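Spectinomycin phosphotransferase (Legionella pneumophila, PDB 3I1A) probably transfers a phosphate group from a nucleotide to the antibiotic spectinomycin, a kinase-like reaction that confers resistance to the drug. Local coordinates at residues 144-157 with 279-293. Sequence-based numbering, arbitrary orientation. Where two conformers were deposited one is given.
Sequences EIYSPKWREIVRSF and YYRHERIVEDIAVYG
Helix 149-157 packs on segment 279-293 of helix 274-297 with axes 8.5 Å apart at closest and their N-to-C directions 50° apart, Trp-150 lying against Glu-287 and Val-154 against Ala-290, while the preceding loop 144-148 passes Tyr-279 and Tyr-280. Trp-150 is a knob in a hole formed by Glu-283, Glu-287, Ala-290 and Val-291. In the conformer given, Glu-287 CG lies over the face of the Trp-150 five-membered ring, a CH-pi contact (3.4 Å to the centroid), and Ala-290 CB meets the ring edge at CE3. Small Ala-290 also receives Ile-153 CG2, and Val-154 CG2 reaches Val-286 CG1 at 3.8 Å. At the far end the Phe-157 ring turns its edge to the carbonyl oxygens of Ile-289 and Ala-290. The polar end centres on Arg-151, whose chain bends at chi3 (-74°) and brings NH1 to Glu-283 OE1 at 2.8 Å in a salt bridge, the oxygen being met from above its carboxylate plane; NH1 also donates to Tyr-279 OH. Ser-192 binds the same OE1, and Glu-193 pairs with Arg-151 NE, tying in helix 182-198. Two waters join Glu-283 OE2 to Ser-147 O. Tyr-146 and Tyr-279 form an offset edge-to-face pair, the edge of Tyr-146 toward the face of Tyr-279, planes at 61°, and Tyr-280 OH donates to Glu-144 OE1 over 2.6 Å. Away from the nucleotide and magnesium sites, this is helix-helix packing with a polar, water-bridged end, within the largely helical part of the aminoglycoside phosphotransferase, protein-kinase-like fold.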
loop_
_atom_site.group_PDB
_atom_site.type_symbol
_atom_site.label_atom_id
_atom_site.label_comp_id
_atom_site.label_asym_id
_atom_site.label_seq_id
_atom_site.Cartn_x
_atom_site.Cartn_y
_atom_site.Cartn_z
ATOM N N GLU A 144 2.156 6.106 14.066
ATOM C CA GLU A 144 3.552 5.719 13.893
ATOM C C GLU A 144 4.160 5.665 15.296
ATOM O O GLU A 144 4.065 6.640 16.057
ATOM C CB GLU A 144 4.316 6.769 13.082
ATOM C CG GLU A 144 5.807 6.492 12.901
ATOM C CD GLU A 144 6.042 5.150 12.230
ATOM O OE1 GLU A 144 5.731 5.069 11.025
ATOM O OE2 GLU A 144 6.501 4.194 12.912
ATOM N N ILE A 145 4.755 4.530 15.647
ATOM C CA ILE A 145 5.425 4.408 16.955
ATOM C C ILE A 145 6.888 3.963 16.844
ATOM O O ILE A 145 7.524 3.643 17.858
ATOM C CB ILE A 145 4.668 3.458 17.921
ATOM C CG1 ILE A 145 4.577 2.049 17.351
ATOM C CG2 ILE A 145 3.275 4.017 18.190
ATOM C CD1 ILE A 145 3.941 1.064 18.345
ATOM N N TYR A 146 7.415 3.962 15.619
ATOM C CA TYR A 146 8.795 3.584 15.341
ATOM C C TYR A 146 9.147 2.220 15.910
ATOM O O TYR A 146 10.224 2.016 16.468
ATOM C CB TYR A 146 9.726 4.672 15.880
ATOM C CG TYR A 146 9.481 6.000 15.186
ATOM C CD1 TYR A 146 9.965 6.224 13.906
ATOM C CD2 TYR A 146 8.696 6.996 15.773
ATOM C CE1 TYR A 146 9.672 7.395 13.215
ATOM C CE2 TYR A 146 8.400 8.191 15.078
ATOM C CZ TYR A 146 8.898 8.367 13.795
ATOM O OH TYR A 146 8.636 9.522 13.082
ATOM N N SER A 147 8.217 1.285 15.752
ATOM C CA SER A 147 8.389 -0.061 16.263
ATOM C C SER A 147 9.670 -0.721 15.780
ATOM O O SER A 147 10.039 -0.617 14.615
ATOM C CB SER A 147 7.193 -0.925 15.859
ATOM O OG SER A 147 7.438 -2.280 16.180
ATOM N N PRO A 148 10.372 -1.412 16.689
ATOM C CA PRO A 148 11.616 -2.106 16.372
ATOM C C PRO A 148 11.341 -3.558 15.935
ATOM O O PRO A 148 12.276 -4.300 15.642
ATOM C CB PRO A 148 12.371 -2.038 17.692
ATOM C CG PRO A 148 11.259 -2.305 18.686
ATOM C CD PRO A 148 10.182 -1.332 18.153
ATOM N N LYS A 149 10.065 -3.940 15.860
ATOM C CA LYS A 149 9.674 -5.307 15.488
ATOM C C LYS A 149 10.454 -5.921 14.334
ATOM O O LYS A 149 11.036 -7.006 14.465
ATOM C CB LYS A 149 8.182 -5.381 15.137
ATOM C CG LYS A 149 7.767 -6.777 14.637
ATOM C CD LYS A 149 6.271 -6.928 14.430
ATOM C CE LYS A 149 5.929 -8.372 14.081
ATOM N NZ LYS A 149 4.465 -8.649 14.129
ATOM N N TRP A 150 10.457 -5.227 13.203
ATOM C CA TRP A 150 11.134 -5.709 12.006
ATOM C C TRP A 150 12.642 -5.688 12.122
ATOM O O TRP A 150 13.324 -6.591 11.630
ATOM C CB TRP A 150 10.680 -4.880 10.806
ATOM C CG TRP A 150 9.207 -4.782 10.777
ATOM C CD1 TRP A 150 8.443 -3.691 11.093
ATOM C CD2 TRP A 150 8.294 -5.836 10.459
ATOM N NE1 TRP A 150 7.103 -4.002 10.984
ATOM C CE2 TRP A 150 6.985 -5.314 10.598
ATOM C CE3 TRP A 150 8.454 -7.173 10.068
ATOM C CZ2 TRP A 150 5.844 -6.081 10.359
ATOM C CZ3 TRP A 150 7.316 -7.937 9.830
ATOM C CH2 TRP A 150 6.029 -7.388 9.976
ATOM N N ARG A 151 13.182 -4.658 12.758
ATOM C CA ARG A 151 14.618 -4.611 12.918
ATOM C C ARG A 151 15.064 -5.820 13.737
ATOM O O ARG A 151 16.092 -6.412 13.457
ATOM C CB ARG A 151 15.033 -3.321 13.624
ATOM C CG ARG A 151 14.835 -2.085 12.755
ATOM C CD ARG A 151 15.456 -0.856 13.389
ATOM N NE ARG A 151 14.697 -0.353 14.525
ATOM C CZ ARG A 151 13.580 0.359 14.432
ATOM N NH1 ARG A 151 13.068 0.648 13.238
ATOM N NH2 ARG A 151 12.996 0.822 15.536
ATOM N N GLU A 152 14.283 -6.179 14.741
ATOM C CA GLU A 152 14.621 -7.321 15.587
ATOM C C GLU A 152 14.577 -8.613 14.787
ATOM O O GLU A 152 15.476 -9.447 14.908
ATOM C CB GLU A 152 13.664 -7.412 16.786
ATOM C CG GLU A 152 13.777 -6.221 17.734
ATOM C CD GLU A 152 12.823 -6.295 18.915
ATOM O OE1 GLU A 152 11.677 -6.769 18.748
ATOM O OE2 GLU A 152 13.211 -5.860 20.015
ATOM N N ILE A 153 13.547 -8.772 13.962
ATOM C CA ILE A 153 13.428 -9.982 13.149
ATOM C C ILE A 153 14.623 -10.136 12.219
ATOM O O ILE A 153 15.165 -11.235 12.075
ATOM C CB ILE A 153 12.136 -9.969 12.317
ATOM C CG1 ILE A 153 10.939 -10.204 13.235
ATOM C CG2 ILE A 153 12.176 -11.065 11.249
ATOM C CD1 ILE A 153 9.608 -9.847 12.596
ATOM N N VAL A 154 15.061 -9.057 11.582
ATOM C CA VAL A 154 16.195 -9.206 10.688
ATOM C C VAL A 154 17.444 -9.574 11.497
ATOM O O VAL A 154 18.293 -10.320 11.024
ATOM C CB VAL A 154 16.472 -7.923 9.843
ATOM C CG1 VAL A 154 17.692 -8.121 8.999
ATOM C CG2 VAL A 154 15.263 -7.624 8.926
ATOM N N ARG A 155 17.562 -9.062 12.722
ATOM C CA ARG A 155 18.746 -9.427 13.503
ATOM C C ARG A 155 18.682 -10.901 13.870
ATOM O O ARG A 155 19.726 -11.546 13.990
ATOM C CB ARG A 155 18.876 -8.582 14.785
ATOM C CG ARG A 155 19.137 -7.123 14.497
ATOM C CD ARG A 155 19.583 -6.355 15.725
ATOM N NE ARG A 155 19.443 -4.922 15.517
ATOM C CZ ARG A 155 18.399 -4.216 15.955
ATOM N NH1 ARG A 155 17.427 -4.815 16.627
ATOM N NH2 ARG A 155 18.320 -2.913 15.714
ATOM N N SER A 156 17.475 -11.435 14.059
ATOM C CA SER A 156 17.354 -12.850 14.402
ATOM C C SER A 156 17.853 -13.711 13.246
ATOM O O SER A 156 18.211 -14.871 13.456
ATOM C CB SER A 156 15.909 -13.227 14.739
ATOM O OG SER A 156 15.077 -13.209 13.587
ATOM N N PHE A 157 17.892 -13.156 12.032
ATOM C CA PHE A 157 18.373 -13.917 10.867
ATOM C C PHE A 157 19.884 -14.106 10.877
ATOM O O PHE A 157 20.387 -15.098 10.355
ATOM C CB PHE A 157 18.041 -13.225 9.528
ATOM C CG PHE A 157 16.568 -13.125 9.200
ATOM C CD1 PHE A 157 15.600 -13.825 9.929
ATOM C CD2 PHE A 157 16.158 -12.338 8.127
ATOM C CE1 PHE A 157 14.262 -13.739 9.592
ATOM C CE2 PHE A 157 14.805 -12.248 7.780
ATOM C CZ PHE A 157 13.860 -12.948 8.513
ATOM N N TYR A 279 14.934 7.595 7.394
ATOM C CA TYR A 279 14.490 6.533 8.294
ATOM C C TYR A 279 13.468 5.624 7.590
ATOM O O TYR A 279 13.569 4.394 7.635
ATOM C CB TYR A 279 13.814 7.111 9.537
ATOM C CG TYR A 279 13.061 6.053 10.320
ATOM C CD1 TYR A 279 13.747 5.098 11.066
ATOM C CD2 TYR A 279 11.666 5.955 10.241
ATOM C CE1 TYR A 279 13.063 4.071 11.711
ATOM C CE2 TYR A 279 10.969 4.924 10.878
ATOM C CZ TYR A 279 11.683 3.989 11.615
ATOM O OH TYR A 279 11.002 2.994 12.251
ATOM N N TYR A 280 12.457 6.227 6.965
ATOM C CA TYR A 280 11.445 5.414 6.303
ATOM C C TYR A 280 11.974 4.590 5.143
ATOM O O TYR A 280 11.583 3.443 4.991
ATOM C CB TYR A 280 10.274 6.280 5.827
ATOM C CG TYR A 280 9.275 6.560 6.925
ATOM C CD1 TYR A 280 8.612 5.512 7.566
ATOM C CD2 TYR A 280 8.982 7.869 7.321
ATOM C CE1 TYR A 280 7.684 5.756 8.567
ATOM C CE2 TYR A 280 8.057 8.122 8.309
ATOM C CZ TYR A 280 7.404 7.066 8.933
ATOM O OH TYR A 280 6.434 7.287 9.892
ATOM N N ARG A 281 12.861 5.157 4.330
ATOM C CA ARG A 281 13.404 4.407 3.192
ATOM C C ARG A 281 14.220 3.218 3.668
ATOM O O ARG A 281 14.165 2.155 3.050
ATOM C CB ARG A 281 14.262 5.296 2.308
ATOM C CG ARG A 281 13.444 6.338 1.595
ATOM C CD ARG A 281 14.314 7.166 0.675
ATOM N NE ARG A 281 13.475 7.997 -0.180
ATOM C CZ ARG A 281 13.927 8.995 -0.928
ATOM N NH1 ARG A 281 15.219 9.302 -0.934
ATOM N NH2 ARG A 281 13.075 9.694 -1.673
ATOM N N HIS A 282 14.974 3.374 4.755
ATOM C CA HIS A 282 15.736 2.235 5.269
ATOM C C HIS A 282 14.803 1.245 5.959
ATOM O O HIS A 282 14.891 0.040 5.729
ATOM C CB HIS A 282 16.831 2.695 6.266
ATOM C CG HIS A 282 18.007 3.378 5.619
ATOM N ND1 HIS A 282 17.949 4.664 5.125
ATOM C CD2 HIS A 282 19.257 2.931 5.353
ATOM C CE1 HIS A 282 19.112 4.981 4.584
ATOM N NE2 HIS A 282 19.925 3.947 4.707
ATOM N N GLU A 283 13.895 1.744 6.792
ATOM C CA GLU A 283 12.978 0.876 7.528
ATOM C C GLU A 283 12.016 0.087 6.645
ATOM O O GLU A 283 11.692 -1.061 6.943
ATOM C CB GLU A 283 12.189 1.707 8.550
ATOM C CG GLU A 283 11.091 0.959 9.296
ATOM C CD GLU A 283 11.569 -0.194 10.177
ATOM O OE1 GLU A 283 12.759 -0.238 10.561
ATOM O OE2 GLU A 283 10.727 -1.054 10.502
ATOM N N ARG A 284 11.535 0.686 5.556
ATOM C CA ARG A 284 10.635 -0.075 4.697
ATOM C C ARG A 284 11.384 -1.273 4.101
ATOM O O ARG A 284 10.799 -2.342 3.935
ATOM C CB ARG A 284 10.089 0.786 3.565
ATOM C CG ARG A 284 8.918 0.119 2.840
ATOM C CD ARG A 284 8.359 1.045 1.745
ATOM N NE ARG A 284 7.219 0.421 1.078
ATOM C CZ ARG A 284 7.321 -0.428 0.058
ATOM N NH1 ARG A 284 8.522 -0.752 -0.431
ATOM N NH2 ARG A 284 6.217 -0.975 -0.452
ATOM N N ILE A 285 12.670 -1.096 3.787
ATOM C CA ILE A 285 13.455 -2.216 3.226
ATOM C C ILE A 285 13.664 -3.275 4.314
ATOM O O ILE A 285 13.575 -4.484 4.057
ATOM C CB ILE A 285 14.804 -1.725 2.654
ATOM C CG1 ILE A 285 14.532 -0.722 1.533
ATOM C CG2 ILE A 285 15.620 -2.893 2.103
ATOM C CD1 ILE A 285 15.746 0.034 1.034
ATOM N N VAL A 286 13.934 -2.828 5.535
ATOM C CA VAL A 286 14.091 -3.754 6.652
ATOM C C VAL A 286 12.842 -4.610 6.820
ATOM O O VAL A 286 12.942 -5.826 7.054
ATOM C CB VAL A 286 14.379 -2.995 7.964
ATOM C CG1 VAL A 286 14.267 -3.947 9.159
ATOM C CG2 VAL A 286 15.753 -2.366 7.897
ATOM N N GLU A 287 11.674 -3.975 6.698
ATOM C CA GLU A 287 10.378 -4.644 6.810
ATOM C C GLU A 287 10.257 -5.750 5.751
ATOM O O GLU A 287 9.822 -6.859 6.045
ATOM C CB GLU A 287 9.236 -3.613 6.650
ATOM C CG GLU A 287 8.727 -3.031 7.970
ATOM C CD GLU A 287 8.070 -1.655 7.844
ATOM O OE1 GLU A 287 7.277 -1.453 6.901
ATOM O OE2 GLU A 287 8.347 -0.786 8.705
ATOM N N ASP A 288 10.641 -5.432 4.521
ATOM C CA ASP A 288 10.598 -6.401 3.416
ATOM C C ASP A 288 11.667 -7.503 3.590
ATOM O O ASP A 288 11.432 -8.654 3.229
ATOM C CB ASP A 288 10.830 -5.717 2.059
ATOM C CG ASP A 288 9.565 -5.061 1.497
ATOM O OD1 ASP A 288 8.468 -5.360 1.985
ATOM O OD2 ASP A 288 9.692 -4.263 0.549
ATOM N N ILE A 289 12.836 -7.170 4.132
ATOM C CA ILE A 289 13.858 -8.209 4.295
ATOM C C ILE A 289 13.311 -9.204 5.313
ATOM O O ILE A 289 13.514 -10.421 5.207
ATOM C CB ILE A 289 15.228 -7.602 4.791
ATOM C CG1 ILE A 289 15.904 -6.851 3.640
ATOM C CG2 ILE A 289 16.168 -8.708 5.271
ATOM C CD1 ILE A 289 17.121 -6.036 4.039
ATOM N N ALA A 290 12.614 -8.691 6.322
ATOM C CA ALA A 290 12.064 -9.549 7.352
ATOM C C ALA A 290 10.993 -10.484 6.798
ATOM O O ALA A 290 10.992 -11.679 7.082
ATOM C CB ALA A 290 11.488 -8.693 8.503
ATOM N N VAL A 291 10.075 -9.926 6.013
ATOM C CA VAL A 291 8.977 -10.684 5.435
ATOM C C VAL A 291 9.413 -11.674 4.361
ATOM O O VAL A 291 9.123 -12.883 4.459
ATOM C CB VAL A 291 7.890 -9.715 4.872
ATOM C CG1 VAL A 291 6.868 -10.486 4.081
ATOM C CG2 VAL A 291 7.193 -8.975 6.037
ATOM N N TYR A 292 10.126 -11.188 3.352
ATOM C CA TYR A 292 10.560 -12.084 2.283
ATOM C C TYR A 292 11.715 -12.967 2.737
ATOM O O TYR A 292 11.820 -14.130 2.332
ATOM C CB TYR A 292 10.877 -11.275 1.025
ATOM C CG TYR A 292 9.640 -10.539 0.527
ATOM C CD1 TYR A 292 9.291 -9.289 1.039
ATOM C CD2 TYR A 292 8.804 -11.109 -0.422
ATOM C CE1 TYR A 292 8.141 -8.630 0.621
ATOM C CE2 TYR A 292 7.646 -10.455 -0.854
ATOM C CZ TYR A 292 7.326 -9.220 -0.326
ATOM O OH TYR A 292 6.188 -8.577 -0.750
ATOM N N GLY A 293 12.571 -12.446 3.611
ATOM C CA GLY A 293 13.648 -13.282 4.114
ATOM C C GLY A 293 13.096 -14.475 4.893
ATOM O O GLY A 293 13.579 -15.620 4.759
HETATM O O HOH W 1 8.445 2.585 11.606
HETATM O O HOH W 2 11.330 -2.375 12.811
HETATM O O HOH W 3 8.678 -0.034 12.209
#